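Local coordinates for protein tartronic semialdehyde reductase (Salmonella typhimurium, PDB 1YB4) that catalyses the reversible, NAD(P)H-dependent reduction of tartronate semialdehyde (2-hydroxy-3-oxopropanoate) to (R)-glycerate, at residues Ile62-Pro67 with Lys90-Met95; Ile136-Glu141 with Lys157-Val162. All blocks are in the same frame, centred on the assembly; numbering follows the deposited sequence.

Interaction 1: residues Ile62-Pro67 with Lys90-Met95; sequences IFIMVP and KTIVDM
Ile62 and Ile64 are hydrogen-bonded to segment Lys90-Met95 by a four-rung parallel ladder. Ile62 N gives its hydrogen to Thr91 O at 2.8 Å, and Ile62 O accepts from Val93 N with an almost straight N-H...O angle of 176°. The pattern repeats two residues on: Ile64 N donates to Val93 O, and Ile64 O accepts from Met95 N at 3.0 Å, just past the end of strand 90-94. The two strands are successive strands of a Rossmann-type nucleotide-binding domain, joined by a beta-alpha-beta crossover through helix 69-77, which packs against Ile64 and Asp94.

Apolar contacts lie on both faces. On the face carrying the isoleucines, Ile92 has CG1 anti to its backbone N (chi1 -178°), which sends CD1 across to sit 3.4 Å from Ile62 CG2 and 3.5 Å from Ile64 CD1. On the other face the side chains of Phe63 and Val93 lie side by side. Just past the strand end, Met95 runs alongside Phe63 in a Met-aromatic contact; the selenium of this selenomethionine, Met95 SE, lies at the ring edge, 75° off the normal as seen from the ring centroid, and 3.6 Å from Phe63 CD1.

Among the polar groups, Asp94 OD1 comes to 3.2 Å from Ile64 O, an acceptor-acceptor approach, while its hydrogen-bond partner is Ser96 OG. Beyond the strand end, Met65 SE rests 3.7 Å from Met95 O, a van der Waals approach.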
ATOM      1  N   ILE A  62     -20.504 -37.192   7.035  1.00 38.11           N
ATOM      2  CA  ILE A  62     -19.142 -37.096   7.560  1.00 38.39           C
ATOM      3  C   ILE A  62     -18.659 -35.644   7.708  1.00 37.36           C
ATOM      4  O   ILE A  62     -18.603 -34.897   6.732  1.00 37.73           O
ATOM      5  CB  ILE A  62     -18.136 -37.838   6.636  1.00 39.56           C
ATOM      6  CG1 ILE A  62     -18.457 -39.335   6.572  1.00 38.16           C
ATOM      7  CG2 ILE A  62     -16.717 -37.618   7.131  1.00 40.52           C
ATOM      8  CD1 ILE A  62     -19.619 -39.684   5.667  1.00 36.47           C
ATOM      9  N   PHE A  63     -18.300 -35.267   8.934  1.00 36.42           N
ATOM     10  CA  PHE A  63     -17.806 -33.928   9.253  1.00 33.34           C
ATOM     11  C   PHE A  63     -16.289 -33.919   9.265  1.00 34.70           C
ATOM     12  O   PHE A  63     -15.666 -34.757   9.920  1.00 34.83           O
ATOM     13  CB  PHE A  63     -18.300 -33.502  10.635  1.00 32.88           C
ATOM     14  CG  PHE A  63     -19.753 -33.178  10.673  1.00 35.85           C
ATOM     15  CD1 PHE A  63     -20.202 -31.918  10.296  1.00 34.44           C
ATOM     16  CD2 PHE A  63     -20.690 -34.156  11.010  1.00 34.55           C
ATOM     17  CE1 PHE A  63     -21.569 -31.636  10.248  1.00 35.90           C
ATOM     18  CE2 PHE A  63     -22.057 -33.884  10.964  1.00 35.53           C
ATOM     19  CZ  PHE A  63     -22.500 -32.624  10.582  1.00 35.85           C
ATOM     20  N   ILE A  64     -15.700 -32.961   8.558  1.00 33.24           N
ATOM     21  CA  ILE A  64     -14.252 -32.821   8.508  1.00 32.61           C
ATOM     22  C   ILE A  64     -13.794 -31.484   9.103  1.00 35.73           C
ATOM     23  O   ILE A  64     -14.207 -30.427   8.635  1.00 35.77           O
ATOM     24  CB  ILE A  64     -13.749 -32.902   7.053  1.00 33.08           C
ATOM     25  CG1 ILE A  64     -14.069 -34.281   6.478  1.00 29.01           C
ATOM     26  CG2 ILE A  64     -12.244 -32.582   6.986  1.00 26.98           C
ATOM     27  CD1 ILE A  64     -13.734 -34.407   5.017  1.00 33.15           C
HETATM   28  N   MSE A  65     -12.969 -31.532  10.148  1.00 39.33           N
HETATM   29  CA  MSE A  65     -12.444 -30.307  10.749  1.00 43.11           C
HETATM   30  C   MSE A  65     -10.935 -30.419  10.915  1.00 43.27           C
HETATM   31  O   MSE A  65     -10.418 -30.634  12.018  1.00 40.76           O
HETATM   32  CB  MSE A  65     -13.090 -30.001  12.104  1.00 46.77           C
HETATM   33  CG  MSE A  65     -12.632 -28.663  12.728  1.00 52.97           C
HETATM   34 SE   MSE A  65     -13.215 -27.005  11.824  1.00 66.22          SE
HETATM   35  CE  MSE A  65     -11.645 -26.607  10.777  1.00 52.26           C
ATOM     36  N   VAL A  66     -10.251 -30.260   9.784  1.00 45.66           N
ATOM     37  CA  VAL A  66      -8.800 -30.323   9.680  1.00 46.75           C
ATOM     38  C   VAL A  66      -8.274 -28.887   9.415  1.00 48.49           C
ATOM     39  O   VAL A  66      -9.024 -28.025   8.957  1.00 48.91           O
ATOM     40  CB  VAL A  66      -8.426 -31.286   8.530  1.00 45.55           C
ATOM     41  CG1 VAL A  66      -8.484 -30.566   7.224  1.00 45.25           C
ATOM     42  CG2 VAL A  66      -7.069 -31.908   8.764  1.00 49.18           C
ATOM     43  N   PRO A  67      -6.986 -28.615   9.713  1.00 49.97           N
ATOM     44  CA  PRO A  67      -6.316 -27.312   9.539  1.00 49.91           C
ATOM     45  C   PRO A  67      -6.221 -26.571   8.187  1.00 48.72           C
ATOM     46  O   PRO A  67      -6.710 -25.454   8.058  1.00 49.73           O
ATOM     47  CB  PRO A  67      -4.926 -27.565  10.129  1.00 49.22           C
ATOM     48  CG  PRO A  67      -5.215 -28.538  11.226  1.00 49.22           C
ATOM     49  CD  PRO A  67      -6.139 -29.510  10.527  1.00 49.03           C
ATOM     50  N   LYS A  90     -23.825 -40.976   0.416  1.00 51.92           N
ATOM     51  CA  LYS A  90     -23.302 -40.267   1.575  1.00 48.43           C
ATOM     52  C   LYS A  90     -23.215 -38.765   1.362  1.00 46.34           C
ATOM     53  O   LYS A  90     -23.299 -38.256   0.240  1.00 43.16           O
ATOM     54  CB  LYS A  90     -21.916 -40.798   1.960  1.00 48.81           C
ATOM     55  CG  LYS A  90     -21.922 -42.217   2.497  1.00 49.71           C
ATOM     56  CD  LYS A  90     -20.533 -42.649   2.951  1.00 49.67           C
ATOM     57  CE  LYS A  90     -20.542 -44.102   3.404  1.00 48.08           C
ATOM     58  NZ  LYS A  90     -21.580 -44.347   4.448  1.00 46.65           N
ATOM     59  N   THR A  91     -23.046 -38.067   2.474  1.00 45.73           N
ATOM     60  CA  THR A  91     -22.933 -36.621   2.482  1.00 43.36           C
ATOM     61  C   THR A  91     -21.679 -36.287   3.284  1.00 42.15           C
ATOM     62  O   THR A  91     -21.527 -36.700   4.440  1.00 39.84           O
ATOM     63  CB  THR A  91     -24.164 -35.954   3.147  1.00 41.02           C
ATOM     64  OG1 THR A  91     -25.365 -36.489   2.577  1.00 42.20           O
ATOM     65  CG2 THR A  91     -24.145 -34.455   2.908  1.00 39.13           C
ATOM     66  N   ILE A  92     -20.781 -35.548   2.643  1.00 41.15           N
ATOM     67  CA  ILE A  92     -19.533 -35.133   3.250  1.00 39.75           C
ATOM     68  C   ILE A  92     -19.599 -33.622   3.447  1.00 38.31           C
ATOM     69  O   ILE A  92     -19.929 -32.874   2.522  1.00 34.30           O
ATOM     70  CB  ILE A  92     -18.346 -35.506   2.337  1.00 41.29           C
ATOM     71  CG1 ILE A  92     -17.028 -35.109   2.991  1.00 43.16           C
ATOM     72  CG2 ILE A  92     -18.508 -34.861   0.988  1.00 44.86           C
ATOM     73  CD1 ILE A  92     -16.625 -36.054   4.090  1.00 47.76           C
ATOM     74  N   VAL A  93     -19.317 -33.177   4.664  1.00 36.95           N
ATOM     75  CA  VAL A  93     -19.351 -31.757   4.950  1.00 38.92           C
ATOM     76  C   VAL A  93     -18.036 -31.287   5.563  1.00 39.11           C
ATOM     77  O   VAL A  93     -17.649 -31.688   6.665  1.00 37.48           O
ATOM     78  CB  VAL A  93     -20.538 -31.390   5.887  1.00 39.87           C
ATOM     79  CG1 VAL A  93     -21.796 -32.098   5.427  1.00 37.92           C
ATOM     80  CG2 VAL A  93     -20.231 -31.764   7.295  1.00 42.67           C
ATOM     81  N   ASP A  94     -17.341 -30.441   4.813  1.00 39.18           N
ATOM     82  CA  ASP A  94     -16.075 -29.895   5.258  1.00 38.35           C
ATOM     83  C   ASP A  94     -16.362 -28.568   5.915  1.00 37.94           C
ATOM     84  O   ASP A  94     -16.948 -27.661   5.306  1.00 36.76           O
ATOM     85  CB  ASP A  94     -15.121 -29.696   4.081  1.00 36.86           C
ATOM     86  CG  ASP A  94     -13.755 -29.238   4.525  1.00 36.16           C
ATOM     87  OD1 ASP A  94     -13.359 -29.591   5.664  1.00 30.06           O
ATOM     88  OD2 ASP A  94     -13.080 -28.541   3.735  1.00 35.44           O
HETATM   89  N   MSE A  95     -15.954 -28.460   7.170  1.00 36.80           N
HETATM   90  CA  MSE A  95     -16.176 -27.244   7.916  1.00 34.76           C
HETATM   91  C   MSE A  95     -14.884 -26.489   8.168  1.00 34.21           C
HETATM   92  O   MSE A  95     -14.863 -25.504   8.911  1.00 32.80           O
HETATM   93  CB  MSE A  95     -16.913 -27.572   9.209  1.00 36.91           C
HETATM   94  CG  MSE A  95     -18.309 -28.113   8.926  1.00 35.44           C
HETATM   95 SE   MSE A  95     -19.422 -28.375  10.480  1.00 44.26          SE
HETATM   96  CE  MSE A  95     -20.112 -26.569  10.701  1.00 34.57           C
TER

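Interaction 2: residues Ile136-Glu141 with Lys157-Val162; sequences IMVGGE and KNITLV
Ile136 and Val138 each use both backbone polar atoms toward segment Lys157-Val162, giving a parallel ladder within the last beta-alpha-beta unit of the Rossmann-type domain. Helix 142-155 makes the crossover. Ile136 N donates to Asn158 O with an N-H...O angle of 171°; the modelled 2.5 Å is short, and its exact value carries little weight. Ile136 O accepts from Thr160 N at 2.7 Å. Thr160 O in turn takes the hydrogen of Val138 N at 2.7 Å. The last rung, Val162 N to Val138 O, is the most bent, with an N-H...O angle of 147°.

The carbonyls also receive CA-H...O contacts: Ile159 CA lies 3.3 Å from Ile136 O, and Met137 CA 3.4 Å from Thr160 O. Outside the pair, Gly139 and Gly140 make backbone hydrogen bonds to Asp119 and Gly163, respectively.

On one face, Ile136 and Ile159 lie side by side, and Phe145 of helix 142-155 covers Val138, Ile159 and Leu161. Met137 and Thr160 occupy the opposite face from Ile136. There Met137 CB meets Val162 CG2 at 3.8 Å, and the side chains of Met137 and Val162 both pack on helix 167-195; Ala206 of the second subunit packs against Thr160. Leu161 has CG anti to its backbone N (chi1 -176°), which carries CD1 across to the paired strand, 3.8 Å from Val138 CG1.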
ATOM      1  N   ILE A 136     -22.114 -20.130  10.506  1.00 28.33           N
ATOM      2  CA  ILE A 136     -21.820 -21.119   9.483  1.00 29.12           C
ATOM      3  C   ILE A 136     -22.273 -20.705   8.080  1.00 31.41           C
ATOM      4  O   ILE A 136     -23.469 -20.513   7.833  1.00 33.43           O
ATOM      5  CB  ILE A 136     -22.480 -22.454   9.869  1.00 26.59           C
ATOM      6  CG1 ILE A 136     -22.020 -22.868  11.271  1.00 26.16           C
ATOM      7  CG2 ILE A 136     -22.132 -23.510   8.874  1.00 25.31           C
ATOM      8  CD1 ILE A 136     -22.773 -24.075  11.846  1.00 26.23           C
HETATM    9  N   MSE A 137     -21.321 -20.558   7.160  1.00 31.49           N
HETATM   10  CA  MSE A 137     -21.649 -20.182   5.787  1.00 33.01           C
HETATM   11  C   MSE A 137     -21.506 -21.448   4.959  1.00 29.77           C
HETATM   12  O   MSE A 137     -20.472 -22.106   4.995  1.00 30.48           O
HETATM   13  CB  MSE A 137     -20.717 -19.073   5.305  1.00 38.07           C
HETATM   14  CG  MSE A 137     -19.711 -18.661   6.349  1.00 49.39           C
HETATM   15 SE   MSE A 137     -19.339 -16.770   6.394  1.00 59.71          SE
HETATM   16  CE  MSE A 137     -18.517 -16.671   8.155  1.00 53.90           C
ATOM     17  N   VAL A 138     -22.547 -21.773   4.200  1.00 28.74           N
ATOM     18  CA  VAL A 138     -22.583 -23.018   3.448  1.00 29.49           C
ATOM     19  C   VAL A 138     -22.723 -22.981   1.932  1.00 32.06           C
ATOM     20  O   VAL A 138     -23.582 -22.284   1.384  1.00 34.40           O
ATOM     21  CB  VAL A 138     -23.742 -23.917   3.973  1.00 28.56           C
ATOM     22  CG1 VAL A 138     -23.693 -25.285   3.309  1.00 25.73           C
ATOM     23  CG2 VAL A 138     -23.674 -24.044   5.488  1.00 25.22           C
ATOM     24  N   GLY A 139     -21.902 -23.783   1.265  1.00 30.33           N
ATOM     25  CA  GLY A 139     -21.970 -23.876  -0.180  1.00 30.75           C
ATOM     26  C   GLY A 139     -22.449 -25.272  -0.546  1.00 33.00           C
ATOM     27  O   GLY A 139     -21.910 -26.267  -0.050  1.00 29.71           O
ATOM     28  N   GLY A 140     -23.473 -25.349  -1.394  1.00 34.49           N
ATOM     29  CA  GLY A 140     -23.991 -26.642  -1.800  1.00 34.22           C
ATOM     30  C   GLY A 140     -25.411 -26.599  -2.321  1.00 35.97           C
ATOM     31  O   GLY A 140     -25.951 -25.526  -2.596  1.00 32.38           O
ATOM     32  N   GLU A 141     -26.006 -27.783  -2.468  1.00 38.43           N
ATOM     33  CA  GLU A 141     -27.377 -27.930  -2.941  1.00 40.22           C
ATOM     34  C   GLU A 141     -28.338 -27.806  -1.763  1.00 39.66           C
ATOM     35  O   GLU A 141     -28.132 -28.436  -0.726  1.00 42.31           O
ATOM     36  CB  GLU A 141     -27.543 -29.290  -3.604  1.00 44.34           C
ATOM     37  CG  GLU A 141     -26.978 -29.339  -5.003  1.00 50.01           C
ATOM     38  CD  GLU A 141     -26.244 -30.632  -5.297  1.00 54.31           C
ATOM     39  OE1 GLU A 141     -25.999 -30.898  -6.493  1.00 58.97           O
ATOM     40  OE2 GLU A 141     -25.899 -31.373  -4.345  1.00 54.88           O
ATOM     41  N   LYS A 157     -25.431 -20.737  15.607  1.00 38.78           N
ATOM     42  CA  LYS A 157     -26.658 -19.956  15.469  1.00 37.76           C
ATOM     43  C   LYS A 157     -26.836 -19.512  14.036  1.00 38.16           C
ATOM     44  O   LYS A 157     -27.737 -19.972  13.343  1.00 38.67           O
ATOM     45  CB  LYS A 157     -26.636 -18.700  16.352  1.00 42.29           C
ATOM     46  CG  LYS A 157     -26.716 -18.936  17.844  1.00 48.14           C
ATOM     47  CD  LYS A 157     -27.072 -17.652  18.593  1.00 52.16           C
ATOM     48  CE  LYS A 157     -27.470 -17.959  20.034  1.00 52.18           C
ATOM     49  NZ  LYS A 157     -28.082 -16.785  20.707  1.00 55.83           N
ATOM     50  N   ASN A 158     -25.975 -18.599  13.598  1.00 38.01           N
ATOM     51  CA  ASN A 158     -26.057 -18.080  12.251  1.00 37.76           C
ATOM     52  C   ASN A 158     -25.616 -19.067  11.180  1.00 37.78           C
ATOM     53  O   ASN A 158     -24.425 -19.217  10.910  1.00 37.05           O
ATOM     54  CB  ASN A 158     -25.250 -16.782  12.126  1.00 39.71           C
ATOM     55  CG  ASN A 158     -25.900 -15.624  12.851  1.00 43.41           C
ATOM     56  OD1 ASN A 158     -27.091 -15.667  13.173  1.00 47.48           O
ATOM     57  ND2 ASN A 158     -25.129 -14.571  13.100  1.00 43.90           N
ATOM     58  N   ILE A 159     -26.585 -19.748  10.577  1.00 35.14           N
ATOM     59  CA  ILE A 159     -26.275 -20.682   9.510  1.00 33.73           C
ATOM     60  C   ILE A 159     -26.841 -20.037   8.277  1.00 31.72           C
ATOM     61  O   ILE A 159     -27.976 -19.576   8.278  1.00 32.94           O
ATOM     62  CB  ILE A 159     -26.940 -22.056   9.708  1.00 36.15           C
ATOM     63  CG1 ILE A 159     -26.343 -22.758  10.930  1.00 38.32           C
ATOM     64  CG2 ILE A 159     -26.725 -22.917   8.472  1.00 30.85           C
ATOM     65  CD1 ILE A 159     -26.933 -22.346  12.248  1.00 37.24           C
ATOM     66  N   THR A 160     -26.050 -20.004   7.221  1.00 29.40           N
ATOM     67  CA  THR A 160     -26.493 -19.371   6.001  1.00 28.57           C
ATOM     68  C   THR A 160     -26.039 -20.153   4.795  1.00 29.30           C
ATOM     69  O   THR A 160     -24.856 -20.461   4.661  1.00 30.05           O
ATOM     70  CB  THR A 160     -25.917 -17.941   5.888  1.00 28.01           C
ATOM     71  OG1 THR A 160     -26.421 -17.133   6.952  1.00 26.45           O
ATOM     72  CG2 THR A 160     -26.280 -17.319   4.556  1.00 26.63           C
ATOM     73  N   LEU A 161     -26.986 -20.490   3.927  1.00 29.90           N
ATOM     74  CA  LEU A 161     -26.653 -21.192   2.702  1.00 30.32           C
ATOM     75  C   LEU A 161     -26.300 -20.038   1.789  1.00 30.80           C
ATOM     76  O   LEU A 161     -27.163 -19.226   1.447  1.00 32.47           O
ATOM     77  CB  LEU A 161     -27.855 -21.951   2.150  1.00 28.65           C
ATOM     78  CG  LEU A 161     -27.541 -22.789   0.908  1.00 30.13           C
ATOM     79  CD1 LEU A 161     -26.403 -23.750   1.202  1.00 23.82           C
ATOM     80  CD2 LEU A 161     -28.794 -23.542   0.470  1.00 32.27           C
ATOM     81  N   VAL A 162     -25.027 -19.953   1.421  1.00 30.93           N
ATOM     82  CA  VAL A 162     -24.538 -18.860   0.585  1.00 32.32           C
ATOM     83  C   VAL A 162     -24.727 -19.089  -0.916  1.00 32.78           C
ATOM     84  O   VAL A 162     -24.965 -18.137  -1.664  1.00 33.94           O
ATOM     85  CB  VAL A 162     -23.039 -18.590   0.871  1.00 30.50           C
ATOM     86  CG1 VAL A 162     -22.533 -17.490  -0.026  1.00 32.75           C
ATOM     87  CG2 VAL A 162     -22.848 -18.196   2.336  1.00 27.93           C
TER

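How the interactions relate
Interactions 1 and 2 are successive along the chain and belong to the same seven-stranded sheet, with their centres about 14 Å apart. Strand 115-123 lies between them: Ile92 and Val93 touch it from one side, Ile136 and Val138 from the other. The two interactions nevertheless meet directly, for Met95 CE packs 3.8 Å from Ile136 CD1. Helix 142-155, the crossover of interaction 2, also packs on Phe63 and Met95 of interaction 1. Both approach Lys172, the predicted active-site residue: the side chain of Met137 is about 4 Å from that of Lys172, and the side chain of Met65 about 8 Å.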